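Long-range contact in FACT-Spt16 (Cicer arietinum, PDB 5CE6), which forms the N-terminal part of a FACT histone chaperone subunit, a peptidase-like module that probably takes part in binding histones H3-H4: residues T28-H39 against F191-E202. Residues are numbered along the deposited sequence; the frame is centred on the assembly and turned at random.
Sequences TFQTRLKAFYSH and FSALFAAKSNEE
Both oxygens of the Glu202 carboxylate are held by hydrogen bonds where it faces the Arg32 guanidinium. Its OE1 receives the backbone N of Ser199 at 2.9 Å through the anti lone pair, in a nearly straight bond (170°), while OE2 is hydrogen-bonded to the hydroxyl of Tyr309. Ser199 OG in turn takes Glu202 N at 3.2 Å; the two reciprocal bonds form a capping box at the start of helix 200-230, and the one to OE1 helps to hold the carboxylate against the guanidinium. Arg32, its chain extended from CG to NE, brings its guanidinium over this group: OE2 lies over one face, offset toward the rim, and the methyl CG2 of Thr28 lies over the opposite face, also toward the rim. NH2 and Glu202 OE2 are 3.9 Å apart, a long salt bridge. Glu201 OE1 lies 4.4 Å from Arg32 NH2, also well out of the guanidinium plane, and its OE2 is hydrogen-bonded to Tyr205; the attraction to both carboxylates is therefore probably one of charge, without a directed N-H bond. Arg32 NH1 is committed to the carbonyl of Trp76, whose indole makes a cation-pi contact with the arginine.

Farther along, the contact turns apolar. Leu194 sends CD2 to 3.9 Å from Phe36 CD1, and its CD1 reaches the CB of His39. With CG anti to its backbone N (chi1 176°), Phe36 also meets the Phe191 ring obliquely. The imidazole of His39, hydrogen-bonded through ND1 to Trp48, sets NE2 3.6 Å from Ala193 CB.

The axes of segments 28-39 and 191-196 run at 135°, joining the first helix of the N-terminal lobe to helix 188-196 and the start of helix 200-230, which leads into the peptidase-like part; helix 69-78 touches Phe191, Leu194 and Glu202, and Ile54 of strand 53-58 touches Phe36 and Phe191.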
ATOM      1  N   THR A  28      -8.953  -5.012  20.420  1.00 21.70           N
ATOM      2  CA  THR A  28      -8.222  -5.198  19.174  1.00 26.65           C
ATOM      3  C   THR A  28      -6.756  -5.528  19.451  1.00 22.36           C
ATOM      4  O   THR A  28      -6.193  -6.439  18.844  1.00 21.37           O
ATOM      5  CB  THR A  28      -8.306  -3.938  18.305  1.00 30.26           C
ATOM      6  OG1 THR A  28      -9.652  -3.776  17.843  1.00 31.97           O
ATOM      7  CG2 THR A  28      -7.372  -4.047  17.114  1.00 36.83           C
ATOM      8  N   PHE A  29      -6.152  -4.788  20.379  1.00 31.07           N
ATOM      9  CA  PHE A  29      -4.770  -5.026  20.780  1.00 21.07           C
ATOM     10  C   PHE A  29      -4.570  -6.478  21.222  1.00 22.43           C
ATOM     11  O   PHE A  29      -3.635  -7.143  20.777  1.00 26.34           O
ATOM     12  CB  PHE A  29      -4.369  -4.070  21.908  1.00 25.72           C
ATOM     13  CG  PHE A  29      -3.034  -4.382  22.516  1.00 26.55           C
ATOM     14  CD1 PHE A  29      -1.861  -4.047  21.855  1.00 21.19           C
ATOM     15  CD2 PHE A  29      -2.948  -5.004  23.752  1.00 27.53           C
ATOM     16  CE1 PHE A  29      -0.630  -4.340  22.407  1.00 20.29           C
ATOM     17  CE2 PHE A  29      -1.717  -5.296  24.316  1.00 26.32           C
ATOM     18  CZ  PHE A  29      -0.558  -4.961  23.645  1.00 20.65           C
ATOM     19  N   GLN A  30      -5.465  -6.975  22.073  1.00 23.44           N
ATOM     20  CA  GLN A  30      -5.348  -8.341  22.592  1.00 21.53           C
ATOM     21  C   GLN A  30      -5.479  -9.386  21.491  1.00 26.45           C
ATOM     22  O   GLN A  30      -4.691 -10.330  21.417  1.00 27.12           O
ATOM     23  CB  GLN A  30      -6.397  -8.607  23.680  1.00 25.57           C
ATOM     24  CG  GLN A  30      -6.122  -7.925  25.001  1.00 31.78           C
ATOM     25  CD  GLN A  30      -7.179  -8.235  26.045  1.00 44.84           C
ATOM     26  OE1 GLN A  30      -7.114  -9.258  26.726  1.00 45.24           O
ATOM     27  NE2 GLN A  30      -8.165  -7.352  26.171  1.00 47.16           N
ATOM     28  N   THR A  31      -6.485  -9.210  20.643  1.00 23.65           N
ATOM     29  CA  THR A  31      -6.737 -10.135  19.548  1.00 26.32           C
ATOM     30  C   THR A  31      -5.555 -10.175  18.593  1.00 24.58           C
ATOM     31  O   THR A  31      -5.100 -11.251  18.182  1.00 21.33           O
ATOM     32  CB  THR A  31      -8.006  -9.747  18.774  1.00 32.36           C
ATOM     33  OG1 THR A  31      -9.141  -9.883  19.636  1.00 36.29           O
ATOM     34  CG2 THR A  31      -8.193 -10.648  17.575  1.00 32.91           C
ATOM     35  N   ARG A  32      -5.041  -8.998  18.256  1.00 20.28           N
ATOM     36  CA  ARG A  32      -3.939  -8.910  17.313  1.00 16.70           C
ATOM     37  C   ARG A  32      -2.590  -9.328  17.909  1.00 16.68           C
ATOM     38  O   ARG A  32      -1.778  -9.935  17.206  1.00 19.36           O
ATOM     39  CB  ARG A  32      -3.906  -7.526  16.661  1.00 19.56           C
ATOM     40  CG  ARG A  32      -5.069  -7.343  15.679  1.00 24.86           C
ATOM     41  CD  ARG A  32      -5.118  -5.965  15.038  1.00 24.86           C
ATOM     42  NE  ARG A  32      -6.358  -5.799  14.277  1.00 26.51           N
ATOM     43  CZ  ARG A  32      -6.749  -4.671  13.690  1.00 20.07           C
ATOM     44  NH1 ARG A  32      -6.008  -3.580  13.766  1.00 19.63           N
ATOM     45  NH2 ARG A  32      -7.908  -4.634  13.038  1.00 20.59           N
ATOM     46  N   LEU A  33      -2.368  -9.052  19.198  1.00 21.70           N
ATOM     47  CA  LEU A  33      -1.140  -9.505  19.852  1.00 18.93           C
ATOM     48  C   LEU A  33      -1.113 -11.035  19.892  1.00 18.81           C
ATOM     49  O   LEU A  33      -0.073 -11.664  19.665  1.00 24.62           O
ATOM     50  CB  LEU A  33      -1.006  -8.914  21.267  1.00 23.61           C
ATOM     51  CG  LEU A  33       0.324  -9.107  22.002  1.00 22.67           C
ATOM     52  CD1 LEU A  33       1.447  -8.466  21.213  1.00 17.19           C
ATOM     53  CD2 LEU A  33       0.261  -8.519  23.406  1.00 25.27           C
ATOM     54  N   LYS A  34      -2.270 -11.630  20.165  1.00 25.82           N
ATOM     55  CA  LYS A  34      -2.401 -13.081  20.164  1.00 23.88           C
ATOM     56  C   LYS A  34      -2.133 -13.645  18.773  1.00 23.77           C
ATOM     57  O   LYS A  34      -1.386 -14.612  18.616  1.00 21.80           O
ATOM     58  CB  LYS A  34      -3.802 -13.476  20.631  1.00 23.97           C
ATOM     59  CG  LYS A  34      -3.936 -14.918  21.091  1.00 34.66           C
ATOM     60  CD  LYS A  34      -4.715 -14.985  22.400  1.00 47.05           C
ATOM     61  CE  LYS A  34      -5.881 -14.002  22.397  1.00 52.71           C
ATOM     62  NZ  LYS A  34      -6.475 -13.821  23.751  1.00 57.32           N
ATOM     63  N   ALA A  35      -2.743 -13.021  17.770  1.00 21.72           N
ATOM     64  CA  ALA A  35      -2.559 -13.434  16.381  1.00 22.51           C
ATOM     65  C   ALA A  35      -1.085 -13.394  15.997  1.00 24.54           C
ATOM     66  O   ALA A  35      -0.570 -14.333  15.390  1.00 20.84           O
ATOM     67  CB  ALA A  35      -3.375 -12.554  15.447  1.00 26.16           C
ATOM     68  N   PHE A  36      -0.416 -12.304  16.372  1.00 19.77           N
ATOM     69  CA  PHE A  36       1.017 -12.135  16.142  1.00 20.07           C
ATOM     70  C   PHE A  36       1.837 -13.243  16.834  1.00 18.91           C
ATOM     71  O   PHE A  36       2.610 -13.942  16.178  1.00 19.50           O
ATOM     72  CB  PHE A  36       1.441 -10.734  16.630  1.00 17.37           C
ATOM     73  CG  PHE A  36       2.923 -10.461  16.546  1.00 20.28           C
ATOM     74  CD1 PHE A  36       3.710 -11.030  15.555  1.00 22.21           C
ATOM     75  CD2 PHE A  36       3.527  -9.627  17.477  1.00 27.50           C
ATOM     76  CE1 PHE A  36       5.071 -10.769  15.489  1.00 24.22           C
ATOM     77  CE2 PHE A  36       4.886  -9.356  17.415  1.00 24.71           C
ATOM     78  CZ  PHE A  36       5.659  -9.927  16.423  1.00 27.03           C
ATOM     79  N   TYR A  37       1.686 -13.400  18.148  1.00 18.25           N
ATOM     80  CA  TYR A  37       2.462 -14.416  18.863  1.00 19.35           C
ATOM     81  C   TYR A  37       2.193 -15.841  18.362  1.00 23.70           C
ATOM     82  O   TYR A  37       3.109 -16.666  18.298  1.00 23.34           O
ATOM     83  CB  TYR A  37       2.253 -14.321  20.380  1.00 19.00           C
ATOM     84  CG  TYR A  37       3.239 -13.395  21.044  1.00 19.05           C
ATOM     85  CD1 TYR A  37       3.210 -12.030  20.798  1.00 26.80           C
ATOM     86  CD2 TYR A  37       4.210 -13.891  21.895  1.00 20.10           C
ATOM     87  CE1 TYR A  37       4.123 -11.174  21.395  1.00 23.43           C
ATOM     88  CE2 TYR A  37       5.130 -13.042  22.508  1.00 23.46           C
ATOM     89  CZ  TYR A  37       5.077 -11.687  22.244  1.00 21.61           C
ATOM     90  OH  TYR A  37       5.981 -10.836  22.839  1.00 22.14           O
ATOM     91  N   SER A  38       0.945 -16.118  18.000  1.00 24.36           N
ATOM     92  CA  SER A  38       0.583 -17.419  17.443  1.00 21.65           C
ATOM     93  C   SER A  38       1.281 -17.679  16.114  1.00 22.68           C
ATOM     94  O   SER A  38       1.875 -18.741  15.909  1.00 29.53           O
ATOM     95  CB  SER A  38      -0.931 -17.512  17.253  1.00 27.00           C
ATOM     96  OG  SER A  38      -1.579 -17.664  18.503  1.00 36.08           O
ATOM     97  N   HIS A  39       1.209 -16.696  15.223  1.00 19.66           N
ATOM     98  CA  HIS A  39       1.762 -16.814  13.874  1.00 16.76           C
ATOM     99  C   HIS A  39       3.274 -16.938  13.973  1.00 22.48           C
ATOM    100  O   HIS A  39       3.895 -17.769  13.298  1.00 22.68           O
ATOM    101  CB  HIS A  39       1.370 -15.591  13.045  1.00 22.33           C
ATOM    102  CG  HIS A  39       1.590 -15.754  11.575  1.00 30.91           C
ATOM    103  ND1 HIS A  39       2.833 -15.626  10.990  1.00 31.69           N
ATOM    104  CD2 HIS A  39       0.725 -16.012  10.565  1.00 28.56           C
ATOM    105  CE1 HIS A  39       2.724 -15.809   9.686  1.00 35.84           C
ATOM    106  NE2 HIS A  39       1.454 -16.047   9.402  1.00 27.10           N
ATOM    107  N   PHE A 191       5.624 -10.502   8.797  1.00 15.12           N
ATOM    108  CA  PHE A 191       4.639  -9.429   8.881  1.00 18.54           C
ATOM    109  C   PHE A 191       3.719  -9.393   7.659  1.00 17.54           C
ATOM    110  O   PHE A 191       2.517  -9.152   7.794  1.00 16.11           O
ATOM    111  CB  PHE A 191       5.330  -8.085   9.090  1.00 18.99           C
ATOM    112  CG  PHE A 191       5.878  -7.910  10.471  1.00 15.63           C
ATOM    113  CD1 PHE A 191       5.033  -7.984  11.573  1.00 17.29           C
ATOM    114  CD2 PHE A 191       7.229  -7.689  10.675  1.00 20.46           C
ATOM    115  CE1 PHE A 191       5.527  -7.825  12.859  1.00 22.67           C
ATOM    116  CE2 PHE A 191       7.735  -7.532  11.957  1.00 22.22           C
ATOM    117  CZ  PHE A 191       6.881  -7.596  13.051  1.00 23.71           C
ATOM    118  N   SER A 192       4.283  -9.648   6.480  1.00 18.78           N
ATOM    119  CA  SER A 192       3.494  -9.703   5.243  1.00 17.76           C
ATOM    120  C   SER A 192       2.384 -10.750   5.319  1.00 19.75           C
ATOM    121  O   SER A 192       1.235 -10.485   4.953  1.00 19.69           O
ATOM    122  CB  SER A 192       4.398  -9.978   4.040  1.00 22.38           C
ATOM    123  OG  SER A 192       3.631 -10.194   2.867  1.00 28.96           O
ATOM    124  N   ALA A 193       2.728 -11.938   5.808  1.00 19.00           N
ATOM    125  CA  ALA A 193       1.748 -13.003   5.995  1.00 18.80           C
ATOM    126  C   ALA A 193       0.717 -12.596   7.048  1.00 17.67           C
ATOM    127  O   ALA A 193      -0.480 -12.813   6.883  1.00 17.27           O
ATOM    128  CB  ALA A 193       2.444 -14.298   6.400  1.00 16.80           C
ATOM    129  N   LEU A 194       1.196 -12.000   8.136  1.00 18.34           N
ATOM    130  CA  LEU A 194       0.329 -11.561   9.216  1.00 12.60           C
ATOM    131  C   LEU A 194      -0.701 -10.530   8.763  1.00 18.65           C
ATOM    132  O   LEU A 194      -1.872 -10.601   9.150  1.00 20.84           O
ATOM    133  CB  LEU A 194       1.178 -10.974  10.353  1.00 14.87           C
ATOM    134  CG  LEU A 194       0.453 -10.640  11.647  1.00 21.00           C
ATOM    135  CD1 LEU A 194      -0.155 -11.890  12.266  1.00 22.93           C
ATOM    136  CD2 LEU A 194       1.441 -10.003  12.613  1.00 18.36           C
ATOM    137  N   PHE A 195      -0.268  -9.577   7.940  1.00 13.64           N
ATOM    138  CA  PHE A 195      -1.152  -8.501   7.496  1.00 16.59           C
ATOM    139  C   PHE A 195      -1.992  -8.915   6.281  1.00 13.66           C
ATOM    140  O   PHE A 195      -2.913  -8.199   5.906  1.00 17.35           O
ATOM    141  CB  PHE A 195      -0.372  -7.242   7.116  1.00 14.88           C
ATOM    142  CG  PHE A 195       0.441  -6.642   8.239  1.00 16.90           C
ATOM    143  CD1 PHE A 195       0.033  -6.757   9.565  1.00 18.62           C
ATOM    144  CD2 PHE A 195       1.620  -5.962   7.955  1.00 15.76           C
ATOM    145  CE1 PHE A 195       0.798  -6.192  10.592  1.00 23.93           C
ATOM    146  CE2 PHE A 195       2.391  -5.395   8.974  1.00 18.91           C
ATOM    147  CZ  PHE A 195       1.974  -5.516  10.295  1.00 21.88           C
ATOM    148  N   ALA A 196      -1.697 -10.077   5.697  1.00 13.06           N
ATOM    149  CA  ALA A 196      -2.263 -10.454   4.389  1.00 15.83           C
ATOM    150  C   ALA A 196      -3.782 -10.629   4.353  1.00 17.46           C
ATOM    151  O   ALA A 196      -4.446 -10.163   3.425  1.00 17.28           O
ATOM    152  CB  ALA A 196      -1.584 -11.710   3.853  1.00 18.45           C
ATOM    153  N   ALA A 197      -4.328 -11.328   5.340  1.00 17.12           N
ATOM    154  CA  ALA A 197      -5.771 -11.549   5.389  1.00 21.54           C
ATOM    155  C   ALA A 197      -6.427 -10.586   6.380  1.00 15.88           C
ATOM    156  O   ALA A 197      -6.159 -10.632   7.579  1.00 19.04           O
ATOM    157  CB  ALA A 197      -6.089 -12.993   5.754  1.00 28.05           C
ATOM    158  N   LYS A 198      -7.291  -9.719   5.862  1.00 16.47           N
ATOM    159  CA  LYS A 198      -7.929  -8.690   6.682  1.00 11.58           C
ATOM    160  C   LYS A 198      -9.142  -9.225   7.443  1.00 12.44           C
ATOM    161  O   LYS A 198      -9.865 -10.110   6.959  1.00 15.87           O
ATOM    162  CB  LYS A 198      -8.377  -7.519   5.798  1.00 12.70           C
ATOM    163  CG  LYS A 198      -7.304  -6.463   5.512  1.00 18.56           C
ATOM    164  CD  LYS A 198      -6.256  -6.969   4.561  1.00 16.51           C
ATOM    165  CE  LYS A 198      -5.150  -5.924   4.339  1.00 12.34           C
ATOM    166  NZ  LYS A 198      -3.963  -6.600   3.779  1.00 13.84           N
ATOM    167  N   SER A 199      -9.366  -8.673   8.632  1.00 12.85           N
ATOM    168  CA  SER A 199     -10.577  -8.941   9.397  1.00 12.16           C
ATOM    169  C   SER A 199     -11.744  -8.214   8.752  1.00 14.37           C
ATOM    170  O   SER A 199     -11.543  -7.353   7.902  1.00 15.01           O
ATOM    171  CB  SER A 199     -10.417  -8.438  10.824  1.00 16.12           C
ATOM    172  OG  SER A 199     -10.483  -7.024  10.884  1.00 16.75           O
ATOM    173  N   ASN A 200     -12.966  -8.553   9.152  1.00 15.85           N
ATOM    174  CA  ASN A 200     -14.136  -7.857   8.625  1.00 16.62           C
ATOM    175  C   ASN A 200     -14.093  -6.343   8.888  1.00 16.01           C
ATOM    176  O   ASN A 200     -14.506  -5.548   8.045  1.00 15.16           O
ATOM    177  CB  ASN A 200     -15.422  -8.463   9.191  1.00 22.94           C
ATOM    178  CG  ASN A 200     -15.781  -9.777   8.528  1.00 26.63           C
ATOM    179  OD1 ASN A 200     -15.485  -9.987   7.354  1.00 30.40           O
ATOM    180  ND2 ASN A 200     -16.427 -10.665   9.275  1.00 28.67           N
ATOM    181  N   GLU A 201     -13.593  -5.950  10.054  1.00 14.76           N
ATOM    182  CA  GLU A 201     -13.479  -4.531  10.378  1.00 13.05           C
ATOM    183  C   GLU A 201     -12.538  -3.838   9.398  1.00 14.82           C
ATOM    184  O   GLU A 201     -12.846  -2.766   8.874  1.00 16.02           O
ATOM    185  CB  GLU A 201     -12.995  -4.342  11.820  1.00 13.46           C
ATOM    186  CG  GLU A 201     -12.719  -2.894  12.198  1.00 18.16           C
ATOM    187  CD  GLU A 201     -12.214  -2.753  13.624  1.00 21.89           C
ATOM    188  OE1 GLU A 201     -12.054  -3.788  14.295  1.00 28.32           O
ATOM    189  OE2 GLU A 201     -11.994  -1.610  14.070  1.00 22.64           O
ATOM    190  N   GLU A 202     -11.405  -4.476   9.129  1.00 11.50           N
ATOM    191  CA  GLU A 202     -10.401  -3.888   8.247  1.00 10.68           C
ATOM    192  C   GLU A 202     -10.940  -3.787   6.827  1.00 11.54           C
ATOM    193  O   GLU A 202     -10.704  -2.795   6.134  1.00 11.82           O
ATOM    194  CB  GLU A 202      -9.108  -4.708   8.273  1.00 12.42           C
ATOM    195  CG  GLU A 202      -8.410  -4.758   9.631  1.00 12.81           C
ATOM    196  CD  GLU A 202      -7.145  -5.585   9.575  1.00 13.58           C
ATOM    197  OE1 GLU A 202      -7.267  -6.817   9.436  1.00 16.13           O
ATOM    198  OE2 GLU A 202      -6.028  -5.016   9.641  1.00 15.67           O
TER